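Telomere length regulator taz1 (Schizosaccharomyces pombe, PDB 4ZMK) binds double-stranded telomeric DNA in fission yeast and regulates telomere length and function, pairing with a second copy of itself through the dimerization domain. Local coordinates at the interface of chains A and B. Numbering follows the deposited sequence. Chains: chain A/B, Telomere length regulator taz1.

Contact 1: the interface of chains A and B. Residues chain A 20, 23, 64-65, 68; chain B 20-21, 24.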
ATOM      1  N   GLU A  20       0.476 -13.786  -6.409  1.00 22.10           N
ATOM      2  CA  GLU A  20       1.132 -12.688  -5.716  1.00 19.57           C
ATOM      3  C   GLU A  20       1.439 -11.533  -6.657  1.00 18.77           C
ATOM      4  O   GLU A  20       1.226 -10.385  -6.298  1.00 23.36           O
ATOM      5  CB  GLU A  20       2.414 -13.152  -5.038  1.00 20.11           C
ATOM      6  CG  GLU A  20       2.982 -12.106  -4.098  1.00 18.65           C
ATOM      7  CD  GLU A  20       4.174 -12.604  -3.302  1.00 19.46           C
ATOM      8  OE1 GLU A  20       4.645 -13.725  -3.571  1.00 30.78           O
ATOM      9  OE2 GLU A  20       4.654 -11.875  -2.409  1.00 24.08           O
ATOM     10  N   SER A  23      -1.646  -9.624  -7.391  1.00 17.13           N
ATOM     11  CA  SER A  23      -1.951  -8.891  -6.169  0.50 15.79           C
ATOM     12  C   SER A  23      -1.098  -7.627  -6.063  1.00 14.63           C
ATOM     13  O   SER A  23      -1.589  -6.551  -5.758  1.00 17.55           O
ATOM     14  CB  SER A  23      -1.730  -9.791  -4.947  0.50 15.99           C
ATOM     15  OG  SER A  23      -1.849  -9.071  -3.737  0.50 14.87           O
ATOM     16  N   ARG A  64      -6.465 -10.540   2.939  1.00 17.18           N
ATOM     17  CA  ARG A  64      -5.767 -11.433   2.028  1.00 17.69           C
ATOM     18  C   ARG A  64      -4.765 -12.305   2.782  1.00 18.38           C
ATOM     19  O   ARG A  64      -4.718 -13.509   2.583  1.00 21.40           O
ATOM     20  CB  ARG A  64      -5.062 -10.641   0.925  1.00 18.52           C
ATOM     21  CG  ARG A  64      -4.189 -11.507   0.038  1.00 17.09           C
ATOM     22  CD  ARG A  64      -3.580 -10.745  -1.119  1.00 16.19           C
ATOM     23  NE  ARG A  64      -2.767 -11.646  -1.917  1.00 17.12           N
ATOM     24  CZ  ARG A  64      -3.258 -12.456  -2.847  1.00 26.28           C
ATOM     25  NH1 ARG A  64      -4.561 -12.457  -3.114  1.00 18.88           N
ATOM     26  NH2 ARG A  64      -2.445 -13.262  -3.511  1.00 19.43           N
ATOM     27  N   ALA A  65      -3.972 -11.692   3.655  1.00 18.37           N
ATOM     28  CA  ALA A  65      -3.019 -12.427   4.498  1.00 18.42           C
ATOM     29  C   ALA A  65      -3.692 -13.535   5.296  1.00 20.26           C
ATOM     30  O   ALA A  65      -3.155 -14.635   5.424  1.00 26.98           O
ATOM     31  CB  ALA A  65      -2.301 -11.481   5.441  1.00 17.51           C
ATOM     32  N   LEU A  68      -4.680 -16.337   2.894  1.00 27.17           N
ATOM     33  CA  LEU A  68      -3.498 -17.054   2.421  1.00 24.68           C
ATOM     34  C   LEU A  68      -2.937 -17.976   3.479  1.00 30.04           C
ATOM     35  O   LEU A  68      -2.495 -19.082   3.178  1.00 32.98           O
ATOM     36  CB  LEU A  68      -2.411 -16.084   1.975  1.00 22.85           C
ATOM     37  CG  LEU A  68      -2.677 -15.390   0.643  1.00 28.13           C
ATOM     38  CD1 LEU A  68      -1.627 -14.318   0.399  1.00 23.95           C
ATOM     39  CD2 LEU A  68      -2.730 -16.404  -0.509  1.00 23.36           C
TER
ATOM     40  N   GLU B  20       4.881 -14.372   0.978  1.00 22.10           N
ATOM     41  CA  GLU B  20       3.833 -13.409   0.683  1.00 19.57           C
ATOM     42  C   GLU B  20       3.201 -12.858   1.953  1.00 18.77           C
ATOM     43  O   GLU B  20       2.968 -11.662   2.046  1.00 23.36           O
ATOM     44  CB  GLU B  20       2.755 -14.020  -0.203  1.00 20.11           C
ATOM     45  CG  GLU B  20       1.791 -12.980  -0.740  1.00 18.65           C
ATOM     46  CD  GLU B  20       0.801 -13.547  -1.741  1.00 19.46           C
ATOM     47  OE1 GLU B  20       0.778 -14.778  -1.926  1.00 30.78           O
ATOM     48  OE2 GLU B  20       0.034 -12.767  -2.344  1.00 24.08           O
ATOM     49  N   VAL B  21       2.936 -13.719   2.933  1.00 19.93           N
ATOM     50  CA  VAL B  21       2.284 -13.278   4.167  1.00 19.53           C
ATOM     51  C   VAL B  21       3.173 -12.280   4.913  1.00 18.77           C
ATOM     52  O   VAL B  21       2.697 -11.261   5.390  1.00 17.71           O
ATOM     53  CB  VAL B  21       1.913 -14.487   5.094  1.00 24.39           C
ATOM     54  CG1 VAL B  21       1.689 -14.044   6.537  1.00 21.32           C
ATOM     55  CG2 VAL B  21       0.683 -15.197   4.570  1.00 22.04           C
ATOM     56  N   LEU B  24       3.003  -9.053   3.075  1.00 14.90           N
ATOM     57  CA  LEU B  24       1.738  -8.371   3.346  1.00 14.17           C
ATOM     58  C   LEU B  24       1.758  -7.700   4.718  1.00 14.06           C
ATOM     59  O   LEU B  24       1.142  -6.669   4.908  1.00 13.35           O
ATOM     60  CB  LEU B  24       0.564  -9.345   3.251  1.00 14.91           C
ATOM     61  CG  LEU B  24       0.268  -9.808   1.824  1.00 15.09           C
ATOM     62  CD1 LEU B  24      -0.846 -10.854   1.792  1.00 16.22           C
ATOM     63  CD2 LEU B  24      -0.070  -8.608   0.953  1.00 13.94           C
TER
HETATM   64  O   HOH W   1       0.261 -10.155  -2.224  1.00 24.98           O

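Contact 2: the interface of chains A and B. Residues chain A 38, 47, 50-51, 54; chain B 35, 38-39, 41.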
ATOM      1  N   LEU A  38      -2.479  12.838  -3.125  1.00 18.47           N
ATOM      2  CA  LEU A  38      -1.585  13.615  -2.273  1.00 19.22           C
ATOM      3  C   LEU A  38      -0.646  14.540  -3.042  1.00 23.70           C
ATOM      4  O   LEU A  38       0.123  15.280  -2.441  1.00 37.12           O
ATOM      5  CB  LEU A  38      -0.764  12.672  -1.398  1.00 16.30           C
ATOM      6  CG  LEU A  38      -1.642  11.777  -0.545  1.00 15.22           C
ATOM      7  CD1 LEU A  38      -0.794  10.791   0.232  1.00 14.18           C
ATOM      8  CD2 LEU A  38      -2.480  12.647   0.376  1.00 16.09           C
ATOM      9  N   VAL A  47      -7.358  14.948   1.542  1.00 20.44           N
ATOM     10  CA  VAL A  47      -6.530  14.196   2.465  1.00 19.10           C
ATOM     11  C   VAL A  47      -7.340  13.086   3.095  1.00 18.31           C
ATOM     12  O   VAL A  47      -6.838  11.993   3.321  1.00 18.00           O
ATOM     13  CB  VAL A  47      -5.940  15.097   3.560  1.00 20.39           C
ATOM     14  CG1 VAL A  47      -5.361  14.264   4.697  1.00 19.04           C
ATOM     15  CG2 VAL A  47      -4.880  16.007   2.967  1.00 20.80           C
ATOM     16  N   ALA A  50      -7.777  10.149   0.585  1.00 15.64           N
ATOM     17  CA  ALA A  50      -6.520   9.397   0.531  1.00 14.33           C
ATOM     18  C   ALA A  50      -6.362   8.495   1.761  1.00 15.17           C
ATOM     19  O   ALA A  50      -5.887   7.361   1.654  1.00 16.17           O
ATOM     20  CB  ALA A  50      -5.330  10.353   0.407  1.00 14.59           C
ATOM     21  N   ARG A  51      -6.764   9.010   2.924  1.00 14.23           N
ATOM     22  CA  ARG A  51      -6.760   8.230   4.152  0.50 13.89           C
ATOM     23  C   ARG A  51      -7.752   7.063   4.080  1.00 16.35           C
ATOM     24  O   ARG A  51      -7.465   5.976   4.568  1.00 21.96           O
ATOM     25  CB  ARG A  51      -7.078   9.124   5.347  0.50 15.00           C
ATOM     26  CG  ARG A  51      -7.122   8.390   6.665  0.50 22.42           C
ATOM     27  CD  ARG A  51      -7.763   9.245   7.748  0.50 31.79           C
ATOM     28  NE  ARG A  51      -8.968   9.921   7.270  0.50 36.16           N
ATOM     29  CZ  ARG A  51     -10.136   9.320   7.087  0.50 35.24           C
ATOM     30  NH1 ARG A  51     -10.259   8.023   7.343  0.50 39.75           N
ATOM     31  NH2 ARG A  51     -11.179  10.011   6.647  0.50 28.86           N
ATOM     32  N   SER A  54      -6.049   4.449   1.827  1.00 12.83           N
ATOM     33  CA  SER A  54      -4.956   3.775   2.519  0.50 14.07           C
ATOM     34  C   SER A  54      -5.466   2.719   3.492  1.00 12.22           C
ATOM     35  O   SER A  54      -4.995   1.592   3.515  1.00 13.53           O
ATOM     36  CB  SER A  54      -4.099   4.801   3.260  0.50 14.15           C
ATOM     37  OG  SER A  54      -2.987   4.189   3.887  0.50 17.66           O
TER
ATOM     38  N   THR B  35      -1.807   6.053   6.863  1.00 16.45           N
ATOM     39  CA  THR B  35      -3.098   6.385   7.461  1.00 15.87           C
ATOM     40  C   THR B  35      -2.925   7.290   8.677  1.00 15.48           C
ATOM     41  O   THR B  35      -3.651   8.265   8.853  1.00 18.40           O
ATOM     42  CB  THR B  35      -3.863   5.118   7.879  1.00 14.21           C
ATOM     43  OG1 THR B  35      -4.065   4.297   6.732  1.00 14.93           O
ATOM     44  CG2 THR B  35      -5.213   5.464   8.461  1.00 15.42           C
ATOM     45  N   LEU B  38      -2.025  10.839   7.692  1.00 18.47           N
ATOM     46  CA  LEU B  38      -3.192  11.498   7.116  1.00 19.22           C
ATOM     47  C   LEU B  38      -4.344  11.688   8.101  1.00 23.70           C
ATOM     48  O   LEU B  38      -5.364  12.270   7.754  1.00 37.12           O
ATOM     49  CB  LEU B  38      -3.684  10.708   5.907  1.00 16.30           C
ATOM     50  CG  LEU B  38      -2.606  10.553   4.851  1.00 15.22           C
ATOM     51  CD1 LEU B  38      -3.101   9.681   3.716  1.00 14.18           C
ATOM     52  CD2 LEU B  38      -2.196  11.932   4.364  1.00 16.09           C
ATOM     53  N   SER B  39      -4.193  11.194   9.319  1.00 24.91           N
ATOM     54  CA  SER B  39      -5.267  11.284  10.298  1.00 26.25           C
ATOM     55  C   SER B  39      -5.036  12.431  11.256  1.00 32.68           C
ATOM     56  O   SER B  39      -5.965  12.915  11.897  1.00 39.16           O
ATOM     57  CB  SER B  39      -5.393   9.980  11.086  1.00 30.07           C
ATOM     58  OG  SER B  39      -5.790   8.909  10.250  1.00 34.76           O
ATOM     59  N   ASP B  41      -3.295  15.647  10.595  1.00 60.81           N
ATOM     60  CA  ASP B  41      -3.472  16.988  10.058  1.00 56.20           C
ATOM     61  C   ASP B  41      -3.273  17.005   8.548  1.00 48.72           C
ATOM     62  O   ASP B  41      -2.835  16.009   7.960  1.00 47.54           O
ATOM     63  CB  ASP B  41      -2.491  17.953  10.716  1.00 57.27           C
ATOM     64  CG  ASP B  41      -1.046  17.584  10.441  1.00 52.85           C
ATOM     65  OD1 ASP B  41      -0.463  18.124   9.483  1.00 49.95           O
ATOM     66  OD2 ASP B  41      -0.494  16.747  11.183  1.00 54.74           O
TER
HETATM   67  O   HOH W   2      -8.294  12.780   7.262  1.00 37.55           O

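Contact 3: the interface of chains A and B. Residues chain A 31, 34, 54, 57-58, 61; chain B 31, 34, 54, 57-58.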
ATOM      1  N   LEU A  31      -1.906   2.284  -4.556  1.00 15.29           N
ATOM      2  CA  LEU A  31      -0.949   3.245  -3.999  1.00 10.85           C
ATOM      3  C   LEU A  31      -0.666   4.428  -4.927  1.00 11.59           C
ATOM      4  O   LEU A  31      -0.467   5.549  -4.472  1.00 20.83           O
ATOM      5  CB  LEU A  31       0.363   2.548  -3.661  1.00 10.65           C
ATOM      6  CG  LEU A  31       0.349   1.662  -2.431  1.00 10.15           C
ATOM      7  CD1 LEU A  31       1.578   0.766  -2.440  1.00 10.73           C
ATOM      8  CD2 LEU A  31       0.326   2.527  -1.191  1.00 17.16           C
ATOM      9  N   ILE A  34      -3.353   6.894  -4.496  1.00 13.81           N
ATOM     10  CA  ILE A  34      -3.100   7.622  -3.250  1.00 12.67           C
ATOM     11  C   ILE A  34      -2.031   8.700  -3.444  1.00 13.31           C
ATOM     12  O   ILE A  34      -2.197   9.835  -3.007  1.00 19.39           O
ATOM     13  CB  ILE A  34      -2.663   6.649  -2.122  1.00 12.69           C
ATOM     14  CG1 ILE A  34      -3.828   5.756  -1.722  1.00 11.39           C
ATOM     15  CG2 ILE A  34      -2.131   7.389  -0.903  1.00 11.78           C
ATOM     16  CD1 ILE A  34      -3.409   4.613  -0.831  1.00 10.66           C
ATOM     17  N   SER A  54      -6.049   4.449   1.827  1.00 12.83           N
ATOM     18  CA  SER A  54      -4.956   3.775   2.519  0.50 14.07           C
ATOM     19  C   SER A  54      -5.466   2.719   3.492  1.00 12.22           C
ATOM     20  O   SER A  54      -4.995   1.592   3.515  1.00 13.53           O
ATOM     21  CB  SER A  54      -4.099   4.801   3.260  0.50 14.15           C
ATOM     22  OG  SER A  54      -2.987   4.189   3.887  0.50 17.66           O
ATOM     23  N   LEU A  57      -7.212  -0.247   1.735  1.00 12.23           N
ATOM     24  CA  LEU A  57      -6.204  -1.115   1.161  1.00 13.48           C
ATOM     25  C   LEU A  57      -5.537  -1.972   2.247  1.00 14.77           C
ATOM     26  O   LEU A  57      -5.376  -3.181   2.087  1.00 15.82           O
ATOM     27  CB  LEU A  57      -5.173  -0.280   0.413  1.00 10.50           C
ATOM     28  CG  LEU A  57      -4.020  -0.994  -0.282  1.00 10.89           C
ATOM     29  CD1 LEU A  57      -4.534  -1.886  -1.357  1.00 10.75           C
ATOM     30  CD2 LEU A  57      -3.082   0.029  -0.880  1.00 10.97           C
ATOM     31  N   SER A  58      -5.175  -1.343   3.358  1.00 10.86           N
ATOM     32  CA  SER A  58      -4.540  -2.048   4.471  1.00 11.77           C
ATOM     33  C   SER A  58      -5.458  -3.168   4.984  1.00 14.05           C
ATOM     34  O   SER A  58      -5.043  -4.299   5.184  1.00 19.60           O
ATOM     35  CB  SER A  58      -4.212  -1.068   5.586  1.00 11.08           C
ATOM     36  OG  SER A  58      -3.443  -1.671   6.599  1.00 21.42           O
ATOM     37  N   LEU A  61      -5.524  -6.082   2.634  1.00 12.91           N
ATOM     38  CA  LEU A  61      -4.304  -6.889   2.633  1.00 12.99           C
ATOM     39  C   LEU A  61      -4.230  -7.780   3.884  1.00 13.88           C
ATOM     40  O   LEU A  61      -3.702  -8.890   3.851  1.00 17.10           O
ATOM     41  CB  LEU A  61      -3.076  -5.984   2.507  1.00 12.05           C
ATOM     42  CG  LEU A  61      -3.005  -5.263   1.150  1.00 13.42           C
ATOM     43  CD1 LEU A  61      -1.682  -4.584   0.957  1.00 10.95           C
ATOM     44  CD2 LEU A  61      -3.248  -6.261   0.024  1.00 18.04           C
TER
ATOM     45  N   LEU B  31       1.279   1.010   5.191  1.00 15.29           N
ATOM     46  CA  LEU B  31       0.008   1.700   4.953  1.00 10.85           C
ATOM     47  C   LEU B  31      -0.611   2.288   6.223  1.00 11.59           C
ATOM     48  O   LEU B  31      -1.226   3.349   6.188  1.00 20.83           O
ATOM     49  CB  LEU B  31      -0.991   0.755   4.298  1.00 10.65           C
ATOM     50  CG  LEU B  31      -0.748   0.437   2.836  1.00 10.15           C
ATOM     51  CD1 LEU B  31      -1.577  -0.775   2.438  1.00 10.73           C
ATOM     52  CD2 LEU B  31      -1.119   1.638   1.994  1.00 17.16           C
ATOM     53  N   ILE B  34       0.990   5.524   6.891  1.00 13.81           N
ATOM     54  CA  ILE B  34       0.411   6.511   5.976  1.00 12.67           C
ATOM     55  C   ILE B  34      -0.955   6.993   6.471  1.00 13.31           C
ATOM     56  O   ILE B  34      -1.232   8.188   6.483  1.00 19.39           O
ATOM     57  CB  ILE B  34       0.271   5.922   4.546  1.00 12.69           C
ATOM     58  CG1 ILE B  34       1.647   5.707   3.933  1.00 11.39           C
ATOM     59  CG2 ILE B  34      -0.570   6.809   3.642  1.00 11.78           C
ATOM     60  CD1 ILE B  34       1.600   4.891   2.664  1.00 10.66           C
ATOM     61  N   SER B  54       3.939   6.641   0.312  1.00 12.83           N
ATOM     62  CA  SER B  54       3.112   5.921  -0.650  0.50 14.07           C
ATOM     63  C   SER B  54       3.895   5.539  -1.899  1.00 12.22           C
ATOM     64  O   SER B  54       3.853   4.408  -2.357  1.00 13.53           O
ATOM     65  CB  SER B  54       1.897   6.769  -1.029  0.50 14.15           C
ATOM     66  OG  SER B  54       1.035   6.072  -1.908  0.50 17.66           O
ATOM     67  N   LEU B  57       6.695   2.966  -1.210  1.00 12.23           N
ATOM     68  CA  LEU B  57       6.101   1.654  -1.057  1.00 13.48           C
ATOM     69  C   LEU B  57       5.709   1.068  -2.421  1.00 14.77           C
ATOM     70  O   LEU B  57       5.998  -0.090  -2.718  1.00 15.82           O
ATOM     71  CB  LEU B  57       4.895   1.740  -0.132  1.00 10.50           C
ATOM     72  CG  LEU B  57       4.121   0.466   0.180  1.00 10.89           C
ATOM     73  CD1 LEU B  57       4.990  -0.508   0.895  1.00 10.75           C
ATOM     74  CD2 LEU B  57       2.924   0.801   1.040  1.00 10.97           C
ATOM     75  N   SER B  58       5.072   1.882  -3.254  1.00 10.86           N
ATOM     76  CA  SER B  58       4.654   1.448  -4.586  1.00 11.77           C
ATOM     77  C   SER B  58       5.872   0.991  -5.404  1.00 14.05           C
ATOM     78  O   SER B  58       5.873  -0.061  -6.025  1.00 19.60           O
ATOM     79  CB  SER B  58       3.924   2.578  -5.295  1.00 11.08           C
ATOM     80  OG  SER B  58       3.352   2.150  -6.507  1.00 21.42           O
TER

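Contact 1: the interface of chains A and B
B:Glu20, at the first turn of helix 20-40, lies across the partner chain between A:Glu20, A:Arg64 and A:Leu68, at one end of the helical Taz1 dimer. Its CB starts 3.6 Å from OE2 of A:Glu20. CG keeps beside that carboxylate, because the two glutamates, symmetry mates, run antiparallel, side by side. With CG anti to the backbone N (chi1 -169°) and the chain extended beyond it, the side chain runs out to A:Leu68, whose CD1 methyl sits 3.3 Å from the carboxylate carbon CD. The two carboxylates stack with their planes 19° apart, and OE1 of A:Glu20 is 4.3 Å from OE1 of B:Glu20; the nearby arginines probably offset the like charge. OE1 of B:Glu20 turns to the A:Leu68 methyl, while OE2 takes the polar load: A:Arg64 grips it side-on in a salt bridge, NH2 arriving on the syn side at 2.8 Å and NE from above the carboxylate plane. Both bonds lie in the guanidinium plane, with CB of A:Ser23 above one face, toward its rim. Alongside, B:Leu24 CD1 packs over A:Ala65 CA. A water joins the cluster, 2.6 Å from B:Glu20 OE2 and 2.8 Å from the hydroxyl OG of A:Ser23.

Contact 2: the interface of chains A and B
The guanidinium of A:Arg51 meets B:Leu38 through water: at its edge, in plane, NE hydrogen-bonds a water 2.9 Å away, and that water reaches the backbone carbonyl O of B:Leu38 at 3.0 Å. This is one end of the four-helix bundle formed by the two dimerization domains of the telomere protein Taz1, where helix 44-70 of chain A packs on the last turns of helix 20-40 of chain B. The aliphatic stem of A:Arg51 also works across the interface. It leaves with CG anti to the backbone N (chi1 179°), passing B:Leu38 CB with its own CB and lying roughly perpendicular to B:Thr35, CG to CG2 3.9 Å. A bend at chi3 (44°) then turns the guanidinium away toward the water, and CD is left next to the B:Ser39 hydroxyl. That hydroxyl is tied back to its own helix, OG donating to B:Thr35 O at 2.6 Å from above the carbonyl plane. B:Leu38 wedges between A:Val47, A:Ala50 and A:Arg51: its CD1 packs against the backbone at A:Arg51 N and beside the A:Ala50 methyl, while CD2 touches A:Val47 CG1 and meets CD2 of A:Leu38 tip to tip at 4.1 Å. Farther along, the hydroxyls A:Ser54 OG and B:Thr35 OG1 share a hydrogen bond of 3.0 Å.

Contact 3: the interface of chains A and B
A:Leu31 and B:Leu31 meet at the two-fold axis, their CD2 methyls 3.6 Å apart where the side chains pass at a slant. Each leucine has CG anti to its carbonyl carbon (chi1 -74°), and its other methyl, CD1, is driven into the partner's helix 44-70. There A:Leu31 CD1 lies 3.7 Å from B:Leu57 CG, one side chain set nearly square to the other, and it also packs on CA of B:Ser58. The twin leucine does the same against A:Leu57 and A:Ser58. Around this centre the isoleucines add a thinner layer: CG2 of A:Ile34 lies 3.6 Å from OG of B:Ser54, and B:Ile34 repeats this on A:Ser54. The serine hydroxyls form the polar rim. B:Ser54 OG, set by a chi1 of -177°, hydrogen-bonds the backbone carbonyl O of A:Leu31 at 3.0 Å, and A:Ser54 OG does so with B:Leu31 O at the same distance. Since each carbonyl belongs to a helix, the serine probably adds a second partner to an oxygen already used in the helical backbone. Leucine packing flanked by a pair of symmetric hydrogen bonds thus helps hold the two Taz1 chains together and probably sets their register.

In all three contacts, helix 20-40 of one chain packs on helix 44-70 and on helix 20-40 of the other. Contact 3 lies between the other two, its C-alpha centre about 14 Å from that of contact 1 and about 10 Å from that of contact 2, whereas contacts 1 and 2 are about 23 Å apart. A:Ser54 belongs to both contacts 2 and 3 and joins them. The two-fold axis runs roughly along the bundle, so each contact has its twin across the axis at the same level; contact 1 closes one end and contact 2 the other, which probably fixes how the helices align in the homodimer.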